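Long-range contacts in carbohydrate kinase, FGGY (Novosphingobium aromaticivorans, PDB 3H6E), which probably phosphorylates a sugar or related carbohydrate, the exact substrate being unknown: residues A[242-247]-A[441-446]; A[248-253]-A[388-393]. All blocks are in the same frame, centred on the assembly; numbering follows the deposited sequence.

In the fold
The two contacts lie side by side, with centres about 9 Å apart, off to one side of the middle of the chain. Along the chain, 242-247 runs directly into 248-253; then come 388-393 and finally 441-446. Contact 2 therefore falls within the sequence span that contact 1 closes. Both belong to one mixed sheet, in the part ordered 252-256, 390-394, 415-419, 443-445. Contact 2 joins the first two of these strands. Contact 1 brings the turn after helix 233-241 onto the edge strand 443-445. They touch where Leu443 meets Leu392 and Ile247 meets Ala252. Such a sheet fits the C-terminal domain of the actin-like ATPase fold.

Contact 1. Residues A[242-247]-A[441-446]; sequences RGFAEI and GELVRI
The phenyl ring of Phe244 has Leu443 over one face. Methyl CD2 of Leu443 sits above the ring centre, 3.6 Å from the centroid and only 3° off the normal. This is a CH-pi contact with the methyl almost squarely on the face. At the ring edge, near its plane, lies the carbonyl O of Gly441, 4.3 Å from Phe244 CE1. The two side chains meet nearly perpendicular to each other. In both, CG stands beside the backbone N.

The second methyl of Leu443, CD1, lies among Phe244 CB, Glu246 OE1 and Ile247 CD1. It meets Ile247 CD1 at 3.7 Å. Glu246 runs alongside Leu443 in the opposite direction, its chain bent at chi2 (85°). Its carboxylate oxygen OE1 therefore lies 3.2 Å from Leu443 CB. One water donates to Glu246 OE1 at 2.9 Å and accepts from Leu443 N at 3.0 Å. It links the carboxylate to the strand backbone. Within the loop, Ile247 N donates a backbone hydrogen bond to Phe244 O, closing a turn.

The contact is mainly apolar packing, in a fold consistent with the C-terminal domain of FGGY kinases. It sets the loop between helix 233-241 and strand 252-256 against edge strand 443-445. Leu443 also touches Tyr417 of strand 415-419, and both Phe244 and Leu443 reach Leu392 of strand 390-394.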
loop_
_atom_site.group_PDB
_atom_site.type_symbol
_atom_site.label_atom_id
_atom_site.label_comp_id
_atom_site.label_asym_id
_atom_site.label_seq_id
_atom_site.Cartn_x
_atom_site.Cartn_y
_atom_site.Cartn_z
ATOM N N ARG A 242 5.028 11.465 -6.094
ATOM C CA ARG A 242 4.613 12.498 -7.037
ATOM C C ARG A 242 5.212 13.860 -6.691
ATOM O O ARG A 242 5.087 14.816 -7.454
ATOM C CB ARG A 242 3.085 12.584 -7.114
ATOM C CG ARG A 242 2.428 11.334 -7.687
ATOM C CD ARG A 242 1.044 11.622 -8.227
ATOM N NE ARG A 242 0.094 11.959 -7.173
ATOM C CZ ARG A 242 -0.723 11.084 -6.590
ATOM N NH1 ARG A 242 -0.707 9.808 -6.955
ATOM N NH2 ARG A 242 -1.556 11.482 -5.640
ATOM N N GLY A 243 5.858 13.942 -5.532
ATOM C CA GLY A 243 6.562 15.145 -5.130
ATOM C C GLY A 243 7.866 15.312 -5.889
ATOM O O GLY A 243 8.299 16.433 -6.156
ATOM N N PHE A 244 8.496 14.191 -6.237
ATOM C CA PHE A 244 9.724 14.220 -7.022
ATOM C C PHE A 244 9.482 14.898 -8.368
ATOM O O PHE A 244 8.424 14.729 -8.976
ATOM C CB PHE A 244 10.277 12.807 -7.229
ATOM C CG PHE A 244 10.750 12.147 -5.968
ATOM C CD1 PHE A 244 11.824 12.661 -5.261
ATOM C CD2 PHE A 244 10.131 11.000 -5.495
ATOM C CE1 PHE A 244 12.267 12.054 -4.098
ATOM C CE2 PHE A 244 10.568 10.383 -4.332
ATOM C CZ PHE A 244 11.637 10.911 -3.633
ATOM N N ALA A 245 10.467 15.663 -8.829
ATOM C CA ALA A 245 10.329 16.442 -10.055
ATOM C C ALA A 245 10.133 15.571 -11.293
ATOM O O ALA A 245 9.499 16.002 -12.256
ATOM C CB ALA A 245 11.525 17.368 -10.238
ATOM N N GLU A 246 10.672 14.354 -11.266
ATOM C CA GLU A 246 10.564 13.444 -12.408
ATOM C C GLU A 246 9.223 12.717 -12.452
ATOM O O GLU A 246 8.795 12.249 -13.508
ATOM C CB GLU A 246 11.695 12.407 -12.406
ATOM C CG GLU A 246 13.082 12.972 -12.670
ATOM C CD GLU A 246 13.742 13.487 -11.411
ATOM O OE1 GLU A 246 13.379 13.009 -10.316
ATOM O OE2 GLU A 246 14.621 14.368 -11.517
ATOM N N ILE A 247 8.571 12.609 -11.302
ATOM C CA ILE A 247 7.315 11.884 -11.220
ATOM C C ILE A 247 6.150 12.842 -11.412
ATOM O O ILE A 247 5.517 12.867 -12.469
ATOM C CB ILE A 247 7.178 11.166 -9.871
ATOM C CG1 ILE A 247 8.469 10.417 -9.539
ATOM C CG2 ILE A 247 5.990 10.215 -9.892
ATOM C CD1 ILE A 247 8.906 9.444 -10.611
ATOM N N GLY A 441 16.021 14.408 -0.673
ATOM C CA GLY A 441 16.871 13.864 -1.712
ATOM C C GLY A 441 16.311 14.105 -3.100
ATOM O O GLY A 441 15.397 14.907 -3.295
ATOM N N GLU A 442 16.880 13.407 -4.073
ATOM C CA GLU A 442 16.427 13.485 -5.450
ATOM C C GLU A 442 16.407 12.082 -6.020
ATOM O O GLU A 442 16.932 11.153 -5.409
ATOM C CB GLU A 442 17.369 14.361 -6.275
ATOM C CG GLU A 442 17.379 15.822 -5.869
ATOM C CD GLU A 442 18.465 16.612 -6.575
ATOM O OE1 GLU A 442 19.469 15.999 -6.995
ATOM O OE2 GLU A 442 18.312 17.846 -6.707
ATOM N N LEU A 443 15.798 11.922 -7.188
ATOM C CA LEU A 443 15.830 10.634 -7.863
ATOM C C LEU A 443 17.104 10.503 -8.686
ATOM O O LEU A 443 17.488 11.422 -9.410
ATOM C CB LEU A 443 14.599 10.450 -8.751
ATOM C CG LEU A 443 13.261 10.428 -8.011
ATOM C CD1 LEU A 443 12.127 10.116 -8.975
ATOM C CD2 LEU A 443 13.303 9.421 -6.865
ATOM N N VAL A 444 17.762 9.358 -8.551
ATOM C CA VAL A 444 18.938 9.043 -9.340
ATOM C C VAL A 444 18.552 7.939 -10.307
ATOM O O VAL A 444 18.023 6.911 -9.890
ATOM C CB VAL A 444 20.091 8.525 -8.447
ATOM C CG1 VAL A 444 21.370 8.368 -9.263
ATOM C CG2 VAL A 444 20.311 9.452 -7.252
ATOM N N ARG A 445 18.800 8.139 -11.598
ATOM C CA ARG A 445 18.466 7.097 -12.555
ATOM C C ARG A 445 19.411 5.912 -12.424
ATOM O O ARG A 445 20.595 6.073 -12.124
ATOM C CB ARG A 445 18.457 7.613 -13.993
ATOM C CG ARG A 445 17.886 6.588 -14.962
ATOM C CD ARG A 445 17.804 7.110 -16.376
ATOM N NE ARG A 445 17.277 6.095 -17.284
ATOM C CZ ARG A 445 17.186 6.245 -18.599
ATOM N NH1 ARG A 445 17.591 7.372 -19.172
ATOM N NH2 ARG A 445 16.691 5.269 -19.344
ATOM N N ILE A 446 18.875 4.719 -12.646
ATOM C CA ILE A 446 19.653 3.502 -12.512
ATOM C C ILE A 446 20.257 3.087 -13.846
ATOM O O ILE A 446 19.569 3.038 -14.864
ATOM C CB ILE A 446 18.796 2.345 -11.956
ATOM C CG1 ILE A 446 18.232 2.719 -10.587
ATOM C CG2 ILE A 446 19.615 1.067 -11.869
ATOM C CD1 ILE A 446 19.294 3.155 -9.594
HETATM O O HOH W 1 14.070 14.294 -7.801
#

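Contact 2. Residues A[248-253]-A[388-393]; sequences ADNEAT and TGRILV
Asn250 lies over one face of the Arg390 guanidinium. The amide and guanidinium planes are stacked, 24° apart, and the side chains meet at a slant. Asn250 ND2 is 3.4 Å above the guanidinium plane, over its centre, while Asn250 CB comes 3.2 Å from Arg390 NE. The Arg390 chain is bent at chi3, and Glu251 O lies at the guanidinium edge, in its plane. The amide nitrogen of Asn250 is hydrogen-bonded to Glu246 O, which fixes the turn of the amide.

Glu251 takes another course. Its chain bends at chi2 (-81°) and brings OE1 to Thr388 OG1, a possible hydrogen bond at 2.9 Å; the hydroxyl proton could go to another acceptor instead. A water accepts from Thr388 N at 3.1 Å, makes a weak bond to Glu251 OE1 and bonds to Thr253 OG1, which is also hydrogen-bonded to Ser387 OG.

The strands themselves run parallel, with Thr253 bridged to Ile391. Thr253 N donates to Arg390 O at 2.8 Å, and Leu392 N donates to Thr253 O at 2.9 Å. Both bonds lie nearly along the C=O axes. The side chains of Thr253 and Ile391 share one sheet face and touch Leu382 of helix 363-384.

Glu251 OE2 forms a salt bridge with Arg265, which would be expected to favour the charged carboxylate. The approach of Glu251 OE1 to Thr388 O, two acceptors 2.9 Å apart, may offset this. Backbone hydrogen bonds join the two strands, and the polar side chains and water add contacts where they begin.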
loop_
_atom_site.group_PDB
_atom_site.type_symbol
_atom_site.label_atom_id
_atom_site.label_comp_id
_atom_site.label_asym_id
_atom_site.label_seq_id
_atom_site.Cartn_x
_atom_site.Cartn_y
_atom_site.Cartn_z
ATOM N N ALA A 248 5.883 13.634 -10.381
ATOM C CA ALA A 248 4.865 14.671 -10.450
ATOM C C ALA A 248 3.586 14.181 -11.114
ATOM O O ALA A 248 2.869 13.336 -10.572
ATOM C CB ALA A 248 5.405 15.894 -11.180
ATOM N N ASP A 249 3.315 14.709 -12.301
ATOM C CA ASP A 249 2.058 14.451 -12.979
ATOM C C ASP A 249 2.239 13.509 -14.164
ATOM O O ASP A 249 1.273 13.155 -14.839
ATOM C CB ASP A 249 1.471 15.772 -13.461
ATOM C CG ASP A 249 0.016 15.915 -13.111
ATOM O OD1 ASP A 249 -0.500 15.038 -12.381
ATOM O OD2 ASP A 249 -0.604 16.906 -13.558
ATOM N N ASN A 250 3.482 13.111 -14.411
ATOM C CA ASN A 250 3.812 12.279 -15.565
ATOM C C ASN A 250 3.318 10.842 -15.444
ATOM O O ASN A 250 2.974 10.369 -14.358
ATOM C CB ASN A 250 5.326 12.281 -15.804
ATOM C CG ASN A 250 5.897 13.684 -15.928
ATOM O OD1 ASN A 250 5.347 14.532 -16.632
ATOM N ND2 ASN A 250 7.012 13.933 -15.246
ATOM N N GLU A 251 3.288 10.147 -16.574
ATOM C CA GLU A 251 2.994 8.728 -16.573
ATOM C C GLU A 251 4.112 8.044 -15.804
ATOM O O GLU A 251 5.276 8.104 -16.205
ATOM C CB GLU A 251 2.917 8.197 -18.003
ATOM C CG GLU A 251 1.829 7.157 -18.205
ATOM C CD GLU A 251 2.267 5.799 -17.760
ATOM O OE1 GLU A 251 3.380 5.400 -18.149
ATOM O OE2 GLU A 251 1.513 5.131 -17.026
ATOM N N ALA A 252 3.764 7.412 -14.688
ATOM C CA ALA A 252 4.775 6.824 -13.819
ATOM C C ALA A 252 4.214 5.664 -13.026
ATOM O O ALA A 252 3.006 5.570 -12.823
ATOM C CB ALA A 252 5.337 7.870 -12.877
ATOM N N THR A 253 5.099 4.783 -12.578
ATOM C CA THR A 253 4.718 3.649 -11.754
ATOM C C THR A 253 5.633 3.567 -10.537
ATOM O O THR A 253 6.854 3.629 -10.669
ATOM C CB THR A 253 4.836 2.329 -12.536
ATOM O OG1 THR A 253 3.829 2.281 -13.558
ATOM C CG2 THR A 253 4.672 1.137 -11.605
ATOM N N THR A 388 4.989 2.042 -17.994
ATOM C CA THR A 388 6.011 2.542 -18.901
ATOM C C THR A 388 6.574 3.868 -18.412
ATOM O O THR A 388 6.048 4.470 -17.475
ATOM C CB THR A 388 5.452 2.768 -20.316
ATOM O OG1 THR A 388 4.324 3.650 -20.248
ATOM C CG2 THR A 388 5.036 1.451 -20.953
ATOM N N GLY A 389 7.648 4.315 -19.057
ATOM C CA GLY A 389 8.151 5.663 -18.872
ATOM C C GLY A 389 9.028 5.878 -17.654
ATOM O O GLY A 389 10.235 6.068 -17.775
ATOM N N ARG A 390 8.412 5.860 -16.477
ATOM C CA ARG A 390 9.127 6.121 -15.238
ATOM C C ARG A 390 8.739 5.111 -14.174
ATOM O O ARG A 390 7.559 4.918 -13.894
ATOM C CB ARG A 390 8.825 7.536 -14.747
ATOM C CG ARG A 390 9.038 8.599 -15.804
ATOM C CD ARG A 390 8.373 9.904 -15.425
ATOM N NE ARG A 390 7.939 10.634 -16.611
ATOM C CZ ARG A 390 8.610 11.637 -17.163
ATOM N NH1 ARG A 390 9.756 12.047 -16.631
ATOM N NH2 ARG A 390 8.127 12.236 -18.248
ATOM N N ILE A 391 9.739 4.462 -13.589
ATOM C CA ILE A 391 9.499 3.537 -12.492
ATOM C C ILE A 391 10.339 3.916 -11.281
ATOM O O ILE A 391 11.559 4.041 -11.372
ATOM C CB ILE A 391 9.803 2.085 -12.889
ATOM C CG1 ILE A 391 8.975 1.692 -14.110
ATOM C CG2 ILE A 391 9.512 1.148 -11.731
ATOM C CD1 ILE A 391 9.007 0.216 -14.420
ATOM N N LEU A 392 9.676 4.105 -10.148
ATOM C CA LEU A 392 10.360 4.421 -8.904
ATOM C C LEU A 392 10.330 3.216 -7.978
ATOM O O LEU A 392 9.263 2.795 -7.530
ATOM C CB LEU A 392 9.701 5.626 -8.235
ATOM C CG LEU A 392 10.084 5.919 -6.783
ATOM C CD1 LEU A 392 11.598 6.001 -6.620
ATOM C CD2 LEU A 392 9.404 7.204 -6.321
ATOM N N VAL A 393 11.503 2.649 -7.711
ATOM C CA VAL A 393 11.618 1.532 -6.780
ATOM C C VAL A 393 11.763 2.057 -5.355
ATOM O O VAL A 393 12.551 2.967 -5.099
ATOM C CB VAL A 393 12.818 0.625 -7.119
ATOM C CG1 VAL A 393 12.812 -0.614 -6.242
ATOM C CG2 VAL A 393 12.787 0.232 -8.587
HETATM O O HOH W 2 3.797 3.910 -15.866
#